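Local coordinates for topoisomerase I-like protein (Leishmania donovani, PDB 2B9S), which relaxes supercoiled DNA, as a type IB topoisomerase, by nicking one strand and resealing it, and is captured here on nicked DNA with vanadate mimicking the transition state, at residues F267-D271 / L272-Q276; A275-A278 / V279-F283; I107-W110 / H111-Q114. All blocks are in the same frame, centred on the assembly; numbering follows the deposited sequence.

Contact 1 of 3, residues F267-D271 / L272-Q276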
loop_
_atom_site.group_PDB
_atom_site.type_symbol
_atom_site.label_atom_id
_atom_site.label_comp_id
_atom_site.label_asym_id
_atom_site.label_seq_id
_atom_site.Cartn_x
_atom_site.Cartn_y
_atom_site.Cartn_z
ATOM N N PHE D 267 -21.211 23.289 11.948
ATOM C CA PHE D 267 -22.382 22.969 11.133
ATOM C C PHE D 267 -23.239 24.209 10.901
ATOM O O PHE D 267 -23.868 24.349 9.850
ATOM C CB PHE D 267 -23.242 21.879 11.778
ATOM C CG PHE D 267 -22.628 20.511 11.740
ATOM C CD1 PHE D 267 -21.669 20.177 10.777
ATOM C CD2 PHE D 267 -23.025 19.535 12.659
ATOM C CE1 PHE D 267 -21.096 18.901 10.745
ATOM C CE2 PHE D 267 -22.456 18.257 12.635
ATOM C CZ PHE D 267 -21.486 17.941 11.676
ATOM N N LYS D 268 -23.251 25.110 11.884
ATOM C CA LYS D 268 -24.114 26.285 11.835
ATOM C C LYS D 268 -23.397 27.503 11.251
ATOM O O LYS D 268 -23.963 28.591 11.223
ATOM C CB LYS D 268 -24.722 26.591 13.243
ATOM N N SER D 269 -22.166 27.316 10.771
ATOM C CA SER D 269 -21.384 28.412 10.189
ATOM C C SER D 269 -21.994 28.972 8.905
ATOM O O SER D 269 -22.638 28.249 8.139
ATOM C CB SER D 269 -19.951 27.964 9.917
ATOM O OG SER D 269 -19.179 28.994 9.317
ATOM N N ASN D 270 -21.788 30.264 8.670
ATOM C CA ASN D 270 -22.187 30.869 7.401
ATOM C C ASN D 270 -21.000 30.940 6.448
ATOM O O ASN D 270 -21.143 31.319 5.284
ATOM C CB ASN D 270 -22.847 32.243 7.603
ATOM C CG ASN D 270 -21.858 33.321 8.022
ATOM O OD1 ASN D 270 -21.345 33.313 9.149
ATOM N ND2 ASN D 270 -21.597 34.269 7.117
ATOM N N ASP D 271 -19.824 30.563 6.949
ATOM C CA ASP D 271 -18.654 30.406 6.096
ATOM C C ASP D 271 -18.735 29.042 5.387
ATOM O O ASP D 271 -18.821 27.997 6.044
ATOM C CB ASP D 271 -17.365 30.552 6.907
ATOM C CG ASP D 271 -16.125 30.403 6.053
ATOM O OD1 ASP D 271 -16.142 29.568 5.133
ATOM O OD2 ASP D 271 -15.126 31.101 6.290
ATOM N N LEU D 272 -18.726 29.052 4.052
ATOM C CA LEU D 272 -18.947 27.817 3.285
ATOM C C LEU D 272 -17.811 26.788 3.460
ATOM O O LEU D 272 -18.073 25.596 3.599
ATOM C CB LEU D 272 -19.213 28.122 1.805
ATOM C CG LEU D 272 -19.655 26.982 0.881
ATOM C CD1 LEU D 272 -21.026 26.430 1.300
ATOM C CD2 LEU D 272 -19.635 27.452 -0.574
ATOM N N HIS D 273 -16.565 27.260 3.472
ATOM C CA HIS D 273 -15.415 26.410 3.779
ATOM C C HIS D 273 -15.549 25.716 5.145
ATOM O O HIS D 273 -15.322 24.507 5.257
ATOM C CB HIS D 273 -14.095 27.204 3.709
ATOM C CG HIS D 273 -12.920 26.459 4.267
ATOM N ND1 HIS D 273 -12.436 25.302 3.700
ATOM C CD2 HIS D 273 -12.152 26.688 5.359
ATOM C CE1 HIS D 273 -11.421 24.850 4.414
ATOM N NE2 HIS D 273 -11.230 25.674 5.428
ATOM N N VAL D 274 -15.927 26.482 6.170
ATOM C CA VAL D 274 -16.037 25.970 7.545
ATOM C C VAL D 274 -17.114 24.879 7.672
ATOM O O VAL D 274 -16.865 23.824 8.291
ATOM C CB VAL D 274 -16.243 27.122 8.597
ATOM C CG1 VAL D 274 -16.383 26.573 10.001
ATOM C CG2 VAL D 274 -15.065 28.088 8.582
ATOM N N ALA D 275 -18.287 25.126 7.074
ATOM C CA ALA D 275 -19.404 24.172 7.109
ATOM C C ALA D 275 -19.070 22.869 6.381
ATOM O O ALA D 275 -19.428 21.789 6.855
ATOM C CB ALA D 275 -20.680 24.795 6.539
ATOM N N GLN D 276 -18.394 22.995 5.235
ATOM C CA GLN D 276 -17.895 21.854 4.450
ATOM C C GLN D 276 -16.826 21.065 5.212
ATOM O O GLN D 276 -16.898 19.828 5.288
ATOM C CB GLN D 276 -17.344 22.315 3.090
ATOM C CG GLN D 276 -18.425 22.672 2.082
ATOM C CD GLN D 276 -17.904 22.948 0.689
ATOM O OE1 GLN D 276 -16.712 22.889 0.428
ATOM N NE2 GLN D 276 -18.805 23.252 -0.213
#
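D271, the N-cap of helix 272-287, reaches over its first turn and accepts a capping hydrogen bond from V274 N. Its CB lies 3.8 Å from V274 CG2. The next atom, CG, stands anti to the backbone N of D271 (chi1 -180°), which carries the carboxylate forward over the helix end and brings CG within 3.6 Å of V274 CG2. OD1 accepts the hydrogen bond of V274 N at 3.3 Å (N to O), a long bond but a fairly straight one (163° at the hydrogen), with the donor 62° out of the carboxylate plane; OD2 meets V274 CG2. The main chain of D271 begins the helical pattern, its O accepting from A275 N at 3.1 Å. Before the cap, S269 forms an ST turn: its OG accepts from D271 N at 2.9 Å, and the same OG touches V274 CB at 3.6 Å. D271 is therefore gripped through both its N-H and its carboxylate, while V274 packs with CB and CG1 on S269 and with CG2 on D271. A carboxylate beside the first N-H groups of a helix probably gains from the positive end of the helix dipole, a favourable start for this helix in the catalytic core.

Contact 2 of 3, residues A275-A278 / V279-F283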
loop_
_atom_site.group_PDB
_atom_site.type_symbol
_atom_site.label_atom_id
_atom_site.label_comp_id
_atom_site.label_asym_id
_atom_site.label_seq_id
_atom_site.Cartn_x
_atom_site.Cartn_y
_atom_site.Cartn_z
ATOM N N ALA D 275 -18.287 25.126 7.074
ATOM C CA ALA D 275 -19.404 24.172 7.109
ATOM C C ALA D 275 -19.070 22.869 6.381
ATOM O O ALA D 275 -19.428 21.789 6.855
ATOM C CB ALA D 275 -20.680 24.795 6.539
ATOM N N GLN D 276 -18.394 22.995 5.235
ATOM C CA GLN D 276 -17.895 21.854 4.450
ATOM C C GLN D 276 -16.826 21.065 5.212
ATOM O O GLN D 276 -16.898 19.828 5.288
ATOM C CB GLN D 276 -17.344 22.315 3.090
ATOM C CG GLN D 276 -18.425 22.672 2.082
ATOM C CD GLN D 276 -17.904 22.948 0.689
ATOM O OE1 GLN D 276 -16.712 22.889 0.428
ATOM N NE2 GLN D 276 -18.805 23.252 -0.213
ATOM N N ARG D 277 -15.850 21.798 5.765
ATOM C CA ARG D 277 -14.828 21.248 6.679
ATOM C C ARG D 277 -15.440 20.410 7.814
ATOM O O ARG D 277 -14.929 19.324 8.130
ATOM C CB ARG D 277 -13.948 22.366 7.249
ATOM C CG ARG D 277 -12.648 21.886 7.904
ATOM C CD ARG D 277 -11.780 23.070 8.324
ATOM N NE ARG D 277 -12.429 23.861 9.380
ATOM C CZ ARG D 277 -12.026 25.059 9.804
ATOM N NH1 ARG D 277 -10.958 25.660 9.273
ATOM N NH2 ARG D 277 -12.705 25.658 10.771
ATOM N N ALA D 278 -16.544 20.907 8.389
ATOM C CA ALA D 278 -17.307 20.221 9.457
ATOM C C ALA D 278 -17.941 18.891 9.043
ATOM O O ALA D 278 -17.875 17.908 9.782
ATOM C CB ALA D 278 -18.386 21.162 10.013
ATOM N N VAL D 279 -18.584 18.864 7.879
ATOM C CA VAL D 279 -19.202 17.629 7.370
ATOM C C VAL D 279 -18.125 16.597 6.989
ATOM O O VAL D 279 -18.304 15.385 7.188
ATOM C CB VAL D 279 -20.186 17.936 6.201
ATOM C CG1 VAL D 279 -20.800 16.679 5.618
ATOM C CG2 VAL D 279 -21.298 18.887 6.685
ATOM N N ALA D 280 -16.994 17.086 6.473
ATOM C CA ALA D 280 -15.892 16.207 6.084
ATOM C C ALA D 280 -15.294 15.563 7.316
ATOM O O ALA D 280 -15.078 14.338 7.345
ATOM C CB ALA D 280 -14.836 16.960 5.285
ATOM N N MET D 281 -15.045 16.364 8.353
ATOM C CA MET D 281 -14.518 15.775 9.580
ATOM C C MET D 281 -15.535 14.900 10.330
ATOM O O MET D 281 -15.167 13.924 10.968
ATOM C CB MET D 281 -13.718 16.777 10.444
ATOM C CG MET D 281 -14.407 17.996 10.929
ATOM S SD MET D 281 -13.191 19.261 11.408
ATOM C CE MET D 281 -12.940 18.862 13.142
ATOM N N TYR D 282 -16.819 15.202 10.174
ATOM C CA TYR D 282 -17.888 14.321 10.622
ATOM C C TYR D 282 -17.854 12.942 9.937
ATOM O O TYR D 282 -18.029 11.908 10.605
ATOM C CB TYR D 282 -19.238 14.996 10.381
ATOM C CG TYR D 282 -20.442 14.111 10.619
ATOM C CD1 TYR D 282 -20.933 13.892 11.913
ATOM C CD2 TYR D 282 -21.107 13.508 9.549
ATOM C CE1 TYR D 282 -22.044 13.081 12.136
ATOM C CE2 TYR D 282 -22.213 12.695 9.756
ATOM C CZ TYR D 282 -22.686 12.487 11.058
ATOM O OH TYR D 282 -23.795 11.685 11.270
ATOM N N PHE D 283 -17.672 12.934 8.606
ATOM C CA PHE D 283 -17.535 11.695 7.839
ATOM C C PHE D 283 -16.294 10.898 8.217
ATOM O O PHE D 283 -16.376 9.694 8.374
ATOM C CB PHE D 283 -17.510 11.943 6.324
ATOM C CG PHE D 283 -18.845 12.304 5.733
ATOM C CD1 PHE D 283 -20.029 12.115 6.446
ATOM C CD2 PHE D 283 -18.918 12.803 4.442
ATOM C CE1 PHE D 283 -21.261 12.458 5.903
ATOM C CE2 PHE D 283 -20.140 13.129 3.877
ATOM C CZ PHE D 283 -21.321 12.955 4.618
#
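Four successive i to i+4 backbone bonds join A275-A278 to V279-F283 as an unbroken run of alpha helix, a little over two turns long, from V279 N to A275 O, A280 N to Q276 O, M281 N to R277 O and Y282 N to A278 O, at 2.9 to 3.2 Å. Side chains of the later turn pack against the carbonyls of the earlier one. M281 does so closely: its CG sits between its own backbone N and carbonyl carbon (chi1 59°), a rotamer that folds the chain back along the helix and leaves CG 3.1 Å from R277 O. The SD that follows lies 3.7 Å from the same oxygen and 4.4 Å from R277 CG. V279 uses one branch, CG2, which rests 3.5 Å from A275 O. A280 CB meets Q276 O at 3.5 Å, and Y282 CB lies 3.3 Å from A278 O before the ring swings away from the earlier turn. The side chains then divide among the surrounding helices. V279 touches L346 and F350 of helix 341-351, M281 reaches I259 and Y263 of helix 236-266, and A280 meets L369 of helix 366-373. Q276 is buried too, but its amide is held by Q363, with OE1 accepting from the backbone N there. Contacts with three different helices, made by residues almost all buried, mark this as the central stretch of a core helix in the helical packing of the topoisomerase IB catalytic core.

Contact 3 of 3, residues I107-W110 / H111-Q114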
loop_
_atom_site.group_PDB
_atom_site.type_symbol
_atom_site.label_atom_id
_atom_site.label_comp_id
_atom_site.label_asym_id
_atom_site.label_seq_id
_atom_site.Cartn_x
_atom_site.Cartn_y
_atom_site.Cartn_z
ATOM N N ILE D 107 5.429 -18.314 -28.823
ATOM C CA ILE D 107 6.012 -17.913 -27.551
ATOM C C ILE D 107 5.165 -18.403 -26.371
ATOM O O ILE D 107 5.710 -18.912 -25.388
ATOM C CB ILE D 107 6.246 -16.400 -27.447
ATOM C CG1 ILE D 107 7.294 -15.954 -28.486
ATOM C CG2 ILE D 107 6.601 -16.039 -25.985
ATOM C CD1 ILE D 107 7.492 -14.435 -28.577
ATOM N N TYR D 108 3.841 -18.249 -26.460
ATOM C CA TYR D 108 2.950 -18.798 -25.435
ATOM C C TYR D 108 3.210 -20.272 -25.174
ATOM O O TYR D 108 3.320 -20.701 -24.031
ATOM C CB TYR D 108 1.482 -18.632 -25.820
ATOM C CG TYR D 108 0.551 -19.110 -24.723
ATOM C CD1 TYR D 108 -0.313 -20.179 -24.930
ATOM C CD2 TYR D 108 0.554 -18.495 -23.468
ATOM C CE1 TYR D 108 -1.169 -20.608 -23.923
ATOM C CE2 TYR D 108 -0.282 -18.914 -22.453
ATOM C CZ TYR D 108 -1.153 -19.971 -22.685
ATOM O OH TYR D 108 -1.994 -20.401 -21.668
ATOM N N GLN D 109 3.262 -21.052 -26.249
ATOM C CA GLN D 109 3.518 -22.487 -26.148
ATOM C C GLN D 109 4.881 -22.793 -25.544
ATOM O O GLN D 109 4.987 -23.689 -24.708
ATOM C CB GLN D 109 3.337 -23.157 -27.512
ATOM C CG GLN D 109 1.885 -23.092 -28.021
ATOM C CD GLN D 109 0.904 -23.741 -27.059
ATOM O OE1 GLN D 109 1.248 -24.683 -26.336
ATOM N NE2 GLN D 109 -0.321 -23.237 -27.041
ATOM N N TRP D 110 5.913 -22.040 -25.945
ATOM C CA TRP D 110 7.242 -22.098 -25.293
ATOM C C TRP D 110 7.113 -21.909 -23.782
ATOM O O TRP D 110 7.671 -22.671 -23.008
ATOM C CB TRP D 110 8.185 -21.035 -25.883
ATOM C CG TRP D 110 9.496 -20.889 -25.135
ATOM C CD1 TRP D 110 10.638 -21.641 -25.315
ATOM C CD2 TRP D 110 9.800 -19.952 -24.085
ATOM N NE1 TRP D 110 11.622 -21.221 -24.456
ATOM C CE2 TRP D 110 11.142 -20.192 -23.687
ATOM C CE3 TRP D 110 9.075 -18.933 -23.449
ATOM C CZ2 TRP D 110 11.779 -19.448 -22.680
ATOM C CZ3 TRP D 110 9.706 -18.195 -22.448
ATOM C CH2 TRP D 110 11.049 -18.469 -22.063
ATOM N N HIS D 111 6.363 -20.890 -23.371
ATOM C CA HIS D 111 6.140 -20.596 -21.954
ATOM C C HIS D 111 5.461 -21.752 -21.180
ATOM O O HIS D 111 5.779 -21.991 -20.007
ATOM C CB HIS D 111 5.369 -19.265 -21.811
ATOM C CG HIS D 111 4.490 -19.190 -20.594
ATOM N ND1 HIS D 111 4.982 -18.938 -19.330
ATOM C CD2 HIS D 111 3.151 -19.342 -20.455
ATOM C CE1 HIS D 111 3.984 -18.936 -18.466
ATOM N NE2 HIS D 111 2.865 -19.186 -19.123
ATOM N N LEU D 112 4.524 -22.448 -21.829
ATOM C CA LEU D 112 3.831 -23.593 -21.215
ATOM C C LEU D 112 4.748 -24.797 -21.047
ATOM O O LEU D 112 4.580 -25.581 -20.118
ATOM C CB LEU D 112 2.599 -24.009 -22.030
ATOM C CG LEU D 112 1.359 -23.125 -22.115
ATOM C CD1 LEU D 112 0.270 -23.874 -22.871
ATOM C CD2 LEU D 112 0.845 -22.690 -20.739
ATOM N N VAL D 113 5.693 -24.949 -21.968
ATOM C CA VAL D 113 6.731 -25.972 -21.874
ATOM C C VAL D 113 7.692 -25.649 -20.720
ATOM O O VAL D 113 8.074 -26.538 -19.968
ATOM C CB VAL D 113 7.486 -26.139 -23.237
ATOM C CG1 VAL D 113 8.736 -27.009 -23.099
ATOM C CG2 VAL D 113 6.555 -26.718 -24.287
ATOM N N GLN D 114 8.065 -24.377 -20.571
ATOM C CA GLN D 114 8.984 -23.962 -19.512
ATOM C C GLN D 114 8.379 -24.082 -18.123
ATOM O O GLN D 114 9.085 -24.415 -17.178
ATOM C CB GLN D 114 9.499 -22.528 -19.734
ATOM C CG GLN D 114 10.189 -22.299 -21.063
ATOM C CD GLN D 114 11.177 -23.393 -21.408
ATOM O OE1 GLN D 114 12.207 -23.545 -20.745
ATOM N NE2 GLN D 114 10.870 -24.166 -22.454
#
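Q114 lays its aliphatic CG over one face of the W110 indole, a CH-pi contact between residues four apart on alpha helix 105-119. CG stands 3.7 Å from the centroid of the six-membered ring. Q114 has its CG anti to the carbonyl carbon (chi1 -57°), and a second bend at chi2 turns the amide back along the indole, so that the amide and ring planes differ by just 10° and NE2 lies 3.6 Å from W110 NE1. Two residues earlier, Y108 and L112 repeat the theme more loosely: L112 CG is over the Y108 ring, 4.2 Å from its centroid and offset toward the rim, while CD1 touches Y108 CE1 at 3.7 Å and CD2 leans to the hydroxyl end. From the same side of the ring plane, nearer CE2, the H111 imidazole approaches obliquely, its CD2 4.0 Å from Y108 CE2 with the planes at 40°. Q109 adds OE1 beside L112 CD1. What spaces these pairs is the backbone, since the i to i+4 bonds run from H111 N to I107 O, L112 N to Y108 O, V113 N to Q109 O and Q114 N to W110 O. Further out, the Q109 amide is held by E105, to whose OE2 its NE2 donates. W110 also meets the H39 ring, and I107 turns inward onto T61 and A64 of helix 54-64. One side of the helix, through I107, thus packs on helix 54-64 within the DNA-binding fragment, whereas Q114 is exposed and W110 partly so, with Q114 CG coming within 3.2 Å of W110 O.

In the fold
Contact 3 comes first along the chain, on helix 105-119 in the DNA-binding fragment; contacts 1 and 2 follow in the catalytic core, where 267-271 leads into helix 272-287 and both contacts use that helix, sharing A275 and Q276. Their centres lie 9 Å apart, and F267 ties them, its CE1 packing 3.5 Å from A278 O. Contact 3 stands apart, its centre about 63 Å from that of contact 1 and 56 Å from that of contact 2, across the centre of the chain. The bound DNA comes within about 11 to 14 Å of each contact's nearest atom, consistent with two lobes framing the duplex.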